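Local coordinates for protein arginyl-trna synthetase (PDB 1IQ0) that probably attaches arginine to tRNA(Arg) at the expense of ATP, acting as a monomeric class I aminoacyl-tRNA synthetase, at residues A[472-477]-A[579-584]; A[439-444]-A[461-466]; A[533-538]-A[571-576]; A[133-138]-A[523-528]. All blocks are in the same frame, centred on the assembly; numbering follows the deposited sequence.

Interaction 1. Residues A[472-477]-A[579-584]; sequences YVQYAH and TGLDLL
Gln474 and Leu581 mark the nearest backbone approach of 472-477, on helix 470-487, to 579-584, which includes the C-terminal end of helix 562-583; their CA atoms are 7.8 Å apart. The gap is bridged chiefly by Leu581, whose two methyls reach across between Val473 and Gln474. Leu581 CD1 meets Val473 CG1 at 3.5 Å, and Leu581 CD2 lies against the same methyl at 3.8 Å, the valine and leucine running past one another in opposite senses. Val473 brings CG1 to this spot because that branch is trans to the amide nitrogen (chi1 -177°). Leu581 CD2 also rests on the backbone of Gln474, 4.2 Å from its CA, and 4.3 Å from Gln474 CG. The first torsion of the leucine, -111°, lies well away from a staggered value, so the fork is probably held in place by its surroundings. Ile586 touches it as well. The amide end of Gln474 takes no part here: its NE2 donates to the carbonyls of Pro587 and Met436. Cut back to an alanine, Leu581 would lose both methyls, and Val473 CG1 would probably be left without its partners on this side. Both segments belong to the helical DALR anticodon-binding domain. Between them the contact is apolar and rests on buried methyls, while the weak hydrogen bond of His477 NE2 with Gln574 OE1 adds a polar tie between the helices nearby.

Interaction 2. Residues A[439-444]-A[461-466]; sequences LGAIRF and EALSFE
Ala441 faces Ala462 and Leu463 in what is consistent with the stem-contact fold of class I synthetases, a β-α-α-β-α unit following the Rossmann core: helix 430-448 packs here on the short helix 459-463, just beyond strand 455-457. The backbones come very near, with the CA atoms of Ala441 and Leu463 only 5.4 Å apart, which the small alanine permits. Along Leu463 the approach tightens step by step. Its CB stands 4.8 Å from Ala441 CB. CG, placed trans to the carbonyl carbon (chi1 -77°), narrows this to 4.4 Å from Ala441 CB. There the chain forks: CD2 turns in and touches Ala441 CB at 3.8 Å, while CD1 bends away from it. Arg415 of helix 405-423 is a further neighbour of the leucine. The same alanine methyl also sits 3.5 Å from Ala462 O, so one small group fills the angle between a carbonyl and a leucine branch. Phe457 flanks Ala462 from the strand. Beyond the contact the chain leaves the helix at Ser464, where OG accepts from Glu466 N in an ST turn. Polar linkage between the segments is left to a single water, which donates one hydrogen to Ala441 O at 2.8 Å and the other to Ala462 O at 3.0 Å, the two oxygens subtending about 105° at the water.

Interaction 3. Residues A[533-538]-A[571-576]; sequences LDLAAS and QSLQRT
Within the helical bundle of the DALR anticodon-binding domain, Leu535 of helix 525-544 is set against Leu573 and Thr576, residues one turn apart on helix 562-583. The nearest CA atoms, those of Leu535 and Leu573, are separated by 8.2 Å, so the side chains must fill the space between. The tip of Leu535 does so with both branches. Its CG is 3.6 Å from Leu573 CD1, and its CD1 lies 3.8 Å from that same methyl as the two leucines slide by each other in opposite directions. The other branch, Leu535 CD2, reaches Thr576 CG2 at 3.6 Å, the two side chains crossing at about a right angle. Thr576 can offer a methyl because its chi1 of -62° puts CG2 trans to the amide nitrogen and turns OG1 back to its own helix. There OG1 donates to Ser572 O at 2.8 Å, with a C=O...OG1 angle of 149°, while Thr576 N reaches that oxygen from the opposite face of the carbonyl plane. Leu509 of helix 500-509 packs on Thr576, and Ala480 of helix 470-487 on Leu573. With an alanine at Leu535, Leu573 CD1 and Thr576 CG2 would probably both lose their partner and a gap would open between the helices. The threonine thus behaves amphipathically: its hydroxyl is satisfied inside the helix, which leaves an apolar surface for the neighbouring leucine.

Interaction 4. Residues A[133-138]-A[523-528]; sequences ARILAY and RTPHVL
Ile135 meets Pro525 and Leu528 through a single methyl, CD1, at the join between the Rossmann fold of the catalytic domain and the DALR anticodon-binding domain. This methyl lies over one side of the proline, 3.9 Å from both Pro525 CA and Pro525 CB, with Pro525 CG slightly farther at 4.1 Å. Leu528, one turn along, contributes its CD1, also 4.1 Å from Ile135 CD1. The isoleucine reaches so far because its longer branch is extended (chi2 174°), carrying CD1 out from helix 120-138. The CA atoms of Ile135 and Pro525 remain 7.6 Å apart.

In the next shell Ala520 of helix 512-522 touches Ile135, while Leu583 and Leu584 pack on Leu528, so helix 512-522 and the C-terminal end of helix 562-583, with the residue after it, lie beside the junction. On its other flank helix 120-138, which starts within the predicted HIGH motif and forms the crossover of a β-α-β unit between strands 104-108 and 141-149, rests on the sheet through Leu136 against Val143. Beside the contact, Arg134 is fixed by two partners: its NE forms a salt bridge with Asp130 OD2, and its NH2 donates to Asn231 O.

Overall arrangement
All four contacts are buried, none lies at the surface, and their side-chain contacts are apolar; they differ in what they join. Interactions 1 and 3 lie within the anticodon-binding domain, their centres about 8 Å apart, and both use helix 562-583, with Ala476 and Ala536 touching between them. Interaction 4 lies nearest the chain's centre, about 5 Å from it, and links that domain to the catalytic fold; it shares helix 525-544 with interaction 3 and meets interaction 1 where Thr579 packs on Tyr138. Interaction 2 stands apart chemically, setting an alanine against an alanine and a leucine at short backbone range, with a bridging water. Phe444 against Leu533 connects it to interaction 3.

Interaction 1. Residues A[472-477]-A[579-584]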
# COMPACT_ATOMS: atom_id res chain seq x y z
N TYR A 472 -8.97 4.45 -16.91
CA TYR A 472 -8.68 3.57 -18.04
C TYR A 472 -9.01 2.13 -17.64
O TYR A 472 -9.74 1.43 -18.35
CB TYR A 472 -7.20 3.66 -18.43
CG TYR A 472 -6.76 2.70 -19.53
CD1 TYR A 472 -7.11 2.92 -20.86
CD2 TYR A 472 -5.96 1.59 -19.23
CE1 TYR A 472 -6.68 2.06 -21.87
CE2 TYR A 472 -5.53 0.73 -20.22
CZ TYR A 472 -5.89 0.97 -21.54
OH TYR A 472 -5.43 0.11 -22.52
N VAL A 473 -8.48 1.69 -16.50
CA VAL A 473 -8.73 0.34 -16.03
C VAL A 473 -10.21 0.17 -15.68
O VAL A 473 -10.80 -0.88 -15.95
CB VAL A 473 -7.87 0.00 -14.78
CG1 VAL A 473 -8.11 -1.45 -14.36
CG2 VAL A 473 -6.39 0.24 -15.09
N GLN A 474 -10.81 1.19 -15.08
CA GLN A 474 -12.22 1.11 -14.72
C GLN A 474 -13.08 0.93 -15.98
O GLN A 474 -14.03 0.15 -15.99
CB GLN A 474 -12.67 2.37 -13.97
CG GLN A 474 -12.09 2.55 -12.56
CD GLN A 474 -12.58 3.83 -11.90
OE1 GLN A 474 -12.50 4.91 -12.48
NE2 GLN A 474 -13.09 3.71 -10.68
N TYR A 475 -12.73 1.65 -17.04
CA TYR A 475 -13.48 1.57 -18.30
C TYR A 475 -13.40 0.17 -18.91
O TYR A 475 -14.38 -0.34 -19.45
CB TYR A 475 -12.96 2.60 -19.30
CG TYR A 475 -13.83 2.72 -20.52
CD1 TYR A 475 -15.11 3.27 -20.44
CD2 TYR A 475 -13.40 2.23 -21.76
CE1 TYR A 475 -15.94 3.34 -21.56
CE2 TYR A 475 -14.22 2.29 -22.88
CZ TYR A 475 -15.49 2.84 -22.77
OH TYR A 475 -16.31 2.89 -23.88
N ALA A 476 -12.23 -0.45 -18.83
CA ALA A 476 -12.05 -1.80 -19.36
C ALA A 476 -12.96 -2.75 -18.58
O ALA A 476 -13.54 -3.67 -19.15
CB ALA A 476 -10.58 -2.23 -19.23
N HIS A 477 -13.09 -2.51 -17.28
CA HIS A 477 -13.96 -3.34 -16.45
C HIS A 477 -15.42 -3.16 -16.84
O HIS A 477 -16.17 -4.13 -16.96
CB HIS A 477 -13.80 -3.02 -14.97
CG HIS A 477 -14.82 -3.69 -14.10
ND1 HIS A 477 -16.07 -3.16 -13.87
CD2 HIS A 477 -14.80 -4.88 -13.46
CE1 HIS A 477 -16.78 -3.99 -13.13
NE2 HIS A 477 -16.03 -5.05 -12.86
N THR A 579 -11.44 -7.19 -8.79
CA THR A 579 -10.68 -7.59 -7.60
C THR A 579 -9.39 -6.77 -7.49
O THR A 579 -9.09 -6.23 -6.43
CB THR A 579 -10.36 -9.09 -7.66
OG1 THR A 579 -11.58 -9.83 -7.56
CG2 THR A 579 -9.44 -9.50 -6.50
N GLY A 580 -8.64 -6.68 -8.59
CA GLY A 580 -7.41 -5.92 -8.58
C GLY A 580 -7.65 -4.46 -8.19
O GLY A 580 -6.96 -3.92 -7.34
N LEU A 581 -8.63 -3.84 -8.83
CA LEU A 581 -8.96 -2.44 -8.54
C LEU A 581 -9.27 -2.24 -7.06
O LEU A 581 -8.83 -1.28 -6.44
CB LEU A 581 -10.17 -2.03 -9.39
CG LEU A 581 -9.98 -1.01 -10.53
CD1 LEU A 581 -8.53 -0.84 -10.91
CD2 LEU A 581 -10.82 -1.46 -11.71
N ASP A 582 -10.04 -3.17 -6.50
CA ASP A 582 -10.42 -3.11 -5.10
C ASP A 582 -9.22 -3.13 -4.16
O ASP A 582 -9.23 -2.47 -3.12
CB ASP A 582 -11.35 -4.29 -4.77
CG ASP A 582 -11.81 -4.27 -3.32
OD1 ASP A 582 -12.61 -3.38 -2.98
OD2 ASP A 582 -11.36 -5.14 -2.54
N LEU A 583 -8.19 -3.88 -4.52
CA LEU A 583 -7.00 -3.97 -3.67
C LEU A 583 -6.22 -2.65 -3.65
O LEU A 583 -5.34 -2.45 -2.81
CB LEU A 583 -6.10 -5.11 -4.14
CG LEU A 583 -6.72 -6.51 -4.08
CD1 LEU A 583 -5.70 -7.55 -4.54
CD2 LEU A 583 -7.18 -6.80 -2.65
N LEU A 584 -6.54 -1.75 -4.58
CA LEU A 584 -5.89 -0.45 -4.65
C LEU A 584 -6.91 0.60 -4.18
O LEU A 584 -6.74 1.80 -4.40
CB LEU A 584 -5.45 -0.14 -6.09
CG LEU A 584 -4.55 -1.17 -6.79
CD1 LEU A 584 -4.18 -0.62 -8.17
CD2 LEU A 584 -3.27 -1.45 -5.98

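Interaction 2. Residues A[439-444]-A[461-466]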
# COMPACT_ATOMS: atom_id res chain seq x y z
N LEU A 439 -12.19 9.21 -7.61
CA LEU A 439 -11.49 8.41 -6.60
C LEU A 439 -10.51 7.46 -7.27
O LEU A 439 -9.39 7.26 -6.78
CB LEU A 439 -12.50 7.60 -5.77
CG LEU A 439 -11.91 6.68 -4.70
CD1 LEU A 439 -11.14 7.51 -3.68
CD2 LEU A 439 -13.02 5.90 -4.02
N GLY A 440 -10.94 6.87 -8.39
CA GLY A 440 -10.09 5.94 -9.12
C GLY A 440 -8.89 6.63 -9.72
O GLY A 440 -7.78 6.07 -9.75
N ALA A 441 -9.09 7.84 -10.22
CA ALA A 441 -8.01 8.60 -10.82
C ALA A 441 -6.96 8.91 -9.76
O ALA A 441 -5.76 8.74 -9.97
CB ALA A 441 -8.55 9.89 -11.41
N ILE A 442 -7.43 9.37 -8.60
CA ILE A 442 -6.55 9.72 -7.49
C ILE A 442 -5.84 8.51 -6.87
O ILE A 442 -4.60 8.50 -6.77
CB ILE A 442 -7.36 10.49 -6.41
CG1 ILE A 442 -7.81 11.83 -7.00
CG2 ILE A 442 -6.51 10.70 -5.15
CD1 ILE A 442 -8.77 12.61 -6.12
N ARG A 443 -6.59 7.50 -6.46
CA ARG A 443 -5.98 6.31 -5.86
C ARG A 443 -5.01 5.60 -6.79
O ARG A 443 -3.96 5.12 -6.35
CB ARG A 443 -7.05 5.31 -5.40
CG ARG A 443 -7.86 5.77 -4.21
CD ARG A 443 -6.97 6.07 -3.00
NE ARG A 443 -6.85 4.95 -2.07
CZ ARG A 443 -6.05 3.91 -2.23
NH1 ARG A 443 -5.28 3.81 -3.32
NH2 ARG A 443 -6.01 2.97 -1.30
N PHE A 444 -5.33 5.55 -8.08
CA PHE A 444 -4.43 4.89 -9.03
C PHE A 444 -3.17 5.70 -9.27
O PHE A 444 -2.07 5.16 -9.33
CB PHE A 444 -5.12 4.63 -10.38
CG PHE A 444 -4.39 3.64 -11.24
CD1 PHE A 444 -4.55 2.28 -11.04
CD2 PHE A 444 -3.47 4.07 -12.19
CE1 PHE A 444 -3.81 1.35 -11.78
CE2 PHE A 444 -2.73 3.16 -12.94
CZ PHE A 444 -2.90 1.80 -12.73
N GLU A 461 -4.75 14.66 -17.16
CA GLU A 461 -3.93 13.49 -17.43
C GLU A 461 -4.37 12.28 -16.58
O GLU A 461 -4.52 11.17 -17.10
CB GLU A 461 -2.47 13.85 -17.14
CG GLU A 461 -1.47 12.74 -17.33
CD GLU A 461 -0.06 13.19 -16.99
OE1 GLU A 461 0.16 13.61 -15.84
OE2 GLU A 461 0.82 13.13 -17.87
N ALA A 462 -4.58 12.51 -15.28
CA ALA A 462 -4.98 11.44 -14.36
C ALA A 462 -6.40 10.94 -14.58
O ALA A 462 -6.70 9.77 -14.34
CB ALA A 462 -4.83 11.92 -12.91
N LEU A 463 -7.26 11.84 -15.04
CA LEU A 463 -8.66 11.50 -15.28
C LEU A 463 -8.95 10.82 -16.62
O LEU A 463 -9.96 10.14 -16.75
CB LEU A 463 -9.52 12.75 -15.18
CG LEU A 463 -9.84 13.30 -13.80
CD1 LEU A 463 -10.38 14.70 -13.95
CD2 LEU A 463 -10.85 12.39 -13.10
N SER A 464 -8.06 11.00 -17.60
CA SER A 464 -8.26 10.45 -18.94
C SER A 464 -8.55 8.96 -19.07
O SER A 464 -7.80 8.12 -18.58
CB SER A 464 -7.05 10.78 -19.82
OG SER A 464 -7.23 10.25 -21.12
N PHE A 465 -9.64 8.64 -19.78
CA PHE A 465 -10.03 7.26 -20.00
C PHE A 465 -9.11 6.58 -21.01
O PHE A 465 -9.20 5.38 -21.23
CB PHE A 465 -11.48 7.19 -20.50
CG PHE A 465 -12.50 7.44 -19.44
CD1 PHE A 465 -12.50 8.64 -18.73
CD2 PHE A 465 -13.47 6.49 -19.14
CE1 PHE A 465 -13.45 8.88 -17.74
CE2 PHE A 465 -14.42 6.72 -18.15
CZ PHE A 465 -14.41 7.92 -17.45
N GLU A 466 -8.23 7.37 -21.62
CA GLU A 466 -7.31 6.83 -22.62
C GLU A 466 -5.86 6.60 -22.17
O GLU A 466 -5.14 5.83 -22.82
CB GLU A 466 -7.30 7.73 -23.86
CG GLU A 466 -8.55 7.62 -24.74
CD GLU A 466 -9.80 8.18 -24.09
OE1 GLU A 466 -9.81 9.38 -23.73
OE2 GLU A 466 -10.79 7.43 -23.94
O HOH W 1 -5.25 7.85 -12.58

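Interaction 3. Residues A[533-538]-A[571-576]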
# COMPACT_ATOMS: atom_id res chain seq x y z
N LEU A 533 -2.73 -2.21 -15.64
CA LEU A 533 -2.63 -1.42 -16.86
C LEU A 533 -2.40 -2.39 -18.02
O LEU A 533 -3.05 -2.28 -19.06
CB LEU A 533 -1.46 -0.43 -16.78
CG LEU A 533 -1.72 0.85 -15.99
CD1 LEU A 533 -0.46 1.71 -15.95
CD2 LEU A 533 -2.85 1.63 -16.64
N ASP A 534 -1.48 -3.33 -17.83
CA ASP A 534 -1.17 -4.31 -18.86
C ASP A 534 -2.38 -5.19 -19.21
O ASP A 534 -2.63 -5.48 -20.37
CB ASP A 534 -0.00 -5.20 -18.43
CG ASP A 534 1.30 -4.43 -18.25
OD1 ASP A 534 1.46 -3.36 -18.89
OD2 ASP A 534 2.17 -4.89 -17.50
N LEU A 535 -3.12 -5.61 -18.19
CA LEU A 535 -4.28 -6.46 -18.43
C LEU A 535 -5.37 -5.69 -19.16
O LEU A 535 -6.02 -6.21 -20.07
CB LEU A 535 -4.82 -7.03 -17.12
CG LEU A 535 -5.97 -8.03 -17.31
CD1 LEU A 535 -5.49 -9.23 -18.15
CD2 LEU A 535 -6.46 -8.50 -15.95
N ALA A 536 -5.57 -4.43 -18.76
CA ALA A 536 -6.58 -3.61 -19.39
C ALA A 536 -6.18 -3.36 -20.85
O ALA A 536 -7.05 -3.31 -21.73
CB ALA A 536 -6.72 -2.29 -18.65
N ALA A 537 -4.88 -3.23 -21.10
CA ALA A 537 -4.39 -3.01 -22.46
C ALA A 537 -4.62 -4.27 -23.29
O ALA A 537 -4.97 -4.19 -24.47
CB ALA A 537 -2.89 -2.67 -22.44
N SER A 538 -4.40 -5.43 -22.67
CA SER A 538 -4.59 -6.71 -23.33
C SER A 538 -6.07 -6.91 -23.65
O SER A 538 -6.43 -7.40 -24.72
CB SER A 538 -4.09 -7.84 -22.42
OG SER A 538 -4.30 -9.11 -23.00
N GLN A 571 -15.72 -12.86 -18.40
CA GLN A 571 -16.10 -12.84 -17.00
C GLN A 571 -14.86 -12.91 -16.12
O GLN A 571 -14.75 -12.17 -15.13
CB GLN A 571 -17.02 -14.03 -16.69
CG GLN A 571 -17.43 -14.08 -15.22
CD GLN A 571 -18.40 -15.20 -14.92
OE1 GLN A 571 -18.10 -16.38 -15.14
NE2 GLN A 571 -19.58 -14.85 -14.43
N SER A 572 -13.93 -13.79 -16.47
CA SER A 572 -12.70 -13.90 -15.69
C SER A 572 -11.94 -12.57 -15.71
O SER A 572 -11.36 -12.16 -14.70
CB SER A 572 -11.82 -15.02 -16.25
OG SER A 572 -10.54 -15.02 -15.66
N LEU A 573 -11.93 -11.91 -16.86
CA LEU A 573 -11.25 -10.62 -16.97
C LEU A 573 -11.92 -9.53 -16.14
O LEU A 573 -11.24 -8.75 -15.48
CB LEU A 573 -11.18 -10.14 -18.42
CG LEU A 573 -10.63 -8.70 -18.36
CD1 LEU A 573 -9.18 -8.68 -18.79
CD2 LEU A 573 -11.49 -7.78 -19.17
N GLN A 574 -13.25 -9.47 -16.18
CA GLN A 574 -13.97 -8.45 -15.42
C GLN A 574 -13.78 -8.69 -13.92
O GLN A 574 -13.61 -7.74 -13.15
CB GLN A 574 -15.46 -8.46 -15.76
CG GLN A 574 -16.25 -9.57 -15.11
CD GLN A 574 -17.09 -9.09 -13.95
OE1 GLN A 574 -16.79 -8.08 -13.31
NE2 GLN A 574 -18.16 -9.82 -13.66
N ARG A 575 -13.83 -9.95 -13.50
CA ARG A 575 -13.64 -10.28 -12.10
C ARG A 575 -12.21 -9.94 -11.65
O ARG A 575 -12.01 -9.44 -10.56
CB ARG A 575 -13.91 -11.77 -11.86
CG ARG A 575 -15.38 -12.14 -11.84
CD ARG A 575 -15.53 -13.65 -11.70
NE ARG A 575 -16.92 -14.06 -11.56
CZ ARG A 575 -17.31 -15.33 -11.44
NH1 ARG A 575 -16.41 -16.30 -11.45
NH2 ARG A 575 -18.59 -15.62 -11.31
N THR A 576 -11.24 -10.21 -12.51
CA THR A 576 -9.84 -9.92 -12.18
C THR A 576 -9.59 -8.42 -12.06
O THR A 576 -8.87 -7.97 -11.17
CB THR A 576 -8.89 -10.53 -13.23
OG1 THR A 576 -9.04 -11.95 -13.23
CG2 THR A 576 -7.44 -10.18 -12.91

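Interaction 4. Residues A[133-138]-A[523-528]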
# COMPACT_ATOMS: atom_id res chain seq x y z
N ALA A 133 -2.00 -2.54 2.61
CA ALA A 133 -2.75 -3.22 3.66
C ALA A 133 -3.76 -4.18 3.03
O ALA A 133 -3.90 -5.33 3.46
CB ALA A 133 -3.50 -2.21 4.55
N ARG A 134 -4.48 -3.70 2.01
CA ARG A 134 -5.48 -4.51 1.31
C ARG A 134 -4.82 -5.69 0.59
O ARG A 134 -5.31 -6.82 0.65
CB ARG A 134 -6.22 -3.66 0.27
CG ARG A 134 -7.14 -2.59 0.84
CD ARG A 134 -7.68 -1.73 -0.28
NE ARG A 134 -8.62 -0.72 0.20
CZ ARG A 134 -9.92 -0.93 0.41
NH1 ARG A 134 -10.45 -2.12 0.18
NH2 ARG A 134 -10.69 0.07 0.83
N ILE A 135 -3.72 -5.42 -0.10
CA ILE A 135 -2.99 -6.44 -0.84
C ILE A 135 -2.49 -7.54 0.09
O ILE A 135 -2.65 -8.73 -0.22
CB ILE A 135 -1.81 -5.79 -1.61
CG1 ILE A 135 -2.38 -4.92 -2.75
CG2 ILE A 135 -0.85 -6.86 -2.13
CD1 ILE A 135 -1.32 -4.10 -3.50
N LEU A 136 -1.88 -7.17 1.21
CA LEU A 136 -1.38 -8.15 2.18
C LEU A 136 -2.49 -9.05 2.72
O LEU A 136 -2.30 -10.25 2.87
CB LEU A 136 -0.68 -7.46 3.34
CG LEU A 136 0.72 -6.96 2.99
CD1 LEU A 136 1.17 -5.93 4.02
CD2 LEU A 136 1.69 -8.16 2.93
N ALA A 137 -3.64 -8.45 3.04
CA ALA A 137 -4.77 -9.20 3.56
C ALA A 137 -5.22 -10.23 2.52
O ALA A 137 -5.46 -11.39 2.85
CB ALA A 137 -5.94 -8.24 3.89
N TYR A 138 -5.35 -9.78 1.27
CA TYR A 138 -5.77 -10.66 0.18
C TYR A 138 -4.77 -11.81 0.02
O TYR A 138 -5.16 -12.95 -0.23
CB TYR A 138 -5.83 -9.87 -1.13
CG TYR A 138 -6.38 -10.65 -2.31
CD1 TYR A 138 -7.75 -10.71 -2.56
CD2 TYR A 138 -5.52 -11.34 -3.17
CE1 TYR A 138 -8.25 -11.43 -3.64
CE2 TYR A 138 -6.02 -12.07 -4.25
CZ TYR A 138 -7.38 -12.11 -4.48
OH TYR A 138 -7.87 -12.82 -5.56
N ARG A 523 6.17 -5.42 -0.86
CA ARG A 523 5.53 -4.21 -0.36
C ARG A 523 5.60 -3.12 -1.42
O ARG A 523 6.01 -1.98 -1.16
CB ARG A 523 6.21 -3.77 0.95
CG ARG A 523 5.85 -4.67 2.14
CD ARG A 523 6.60 -4.35 3.42
NE ARG A 523 7.94 -4.92 3.41
CZ ARG A 523 9.01 -4.28 2.96
NH1 ARG A 523 8.90 -3.04 2.51
NH2 ARG A 523 10.18 -4.90 2.94
N THR A 524 5.20 -3.49 -2.63
CA THR A 524 5.21 -2.58 -3.76
C THR A 524 3.91 -2.65 -4.54
O THR A 524 3.78 -3.42 -5.50
CB THR A 524 6.38 -2.89 -4.71
OG1 THR A 524 6.36 -4.28 -5.06
CG2 THR A 524 7.72 -2.54 -4.06
N PRO A 525 2.91 -1.86 -4.13
CA PRO A 525 1.62 -1.86 -4.82
C PRO A 525 1.72 -1.50 -6.30
O PRO A 525 0.88 -1.94 -7.10
CB PRO A 525 0.82 -0.83 -4.04
CG PRO A 525 1.33 -1.03 -2.63
CD PRO A 525 2.83 -1.11 -2.87
N HIS A 526 2.73 -0.71 -6.67
CA HIS A 526 2.87 -0.31 -8.06
C HIS A 526 2.99 -1.51 -9.01
O HIS A 526 2.68 -1.39 -10.20
CB HIS A 526 4.07 0.62 -8.26
CG HIS A 526 5.40 -0.05 -8.15
ND1 HIS A 526 6.11 -0.12 -6.97
CD2 HIS A 526 6.15 -0.70 -9.07
CE1 HIS A 526 7.24 -0.77 -7.17
NE2 HIS A 526 7.29 -1.13 -8.44
N VAL A 527 3.42 -2.66 -8.50
CA VAL A 527 3.54 -3.85 -9.33
C VAL A 527 2.14 -4.34 -9.71
O VAL A 527 1.92 -4.81 -10.82
CB VAL A 527 4.32 -4.97 -8.60
CG1 VAL A 527 4.24 -6.27 -9.40
CG2 VAL A 527 5.79 -4.56 -8.44
N LEU A 528 1.19 -4.20 -8.80
CA LEU A 528 -0.18 -4.62 -9.08
C LEU A 528 -0.80 -3.60 -10.02
O LEU A 528 -1.49 -3.96 -10.97
CB LEU A 528 -1.01 -4.68 -7.80
CG LEU A 528 -2.22 -5.63 -7.75
CD1 LEU A 528 -3.31 -4.97 -6.93
CD2 LEU A 528 -2.73 -5.97 -9.14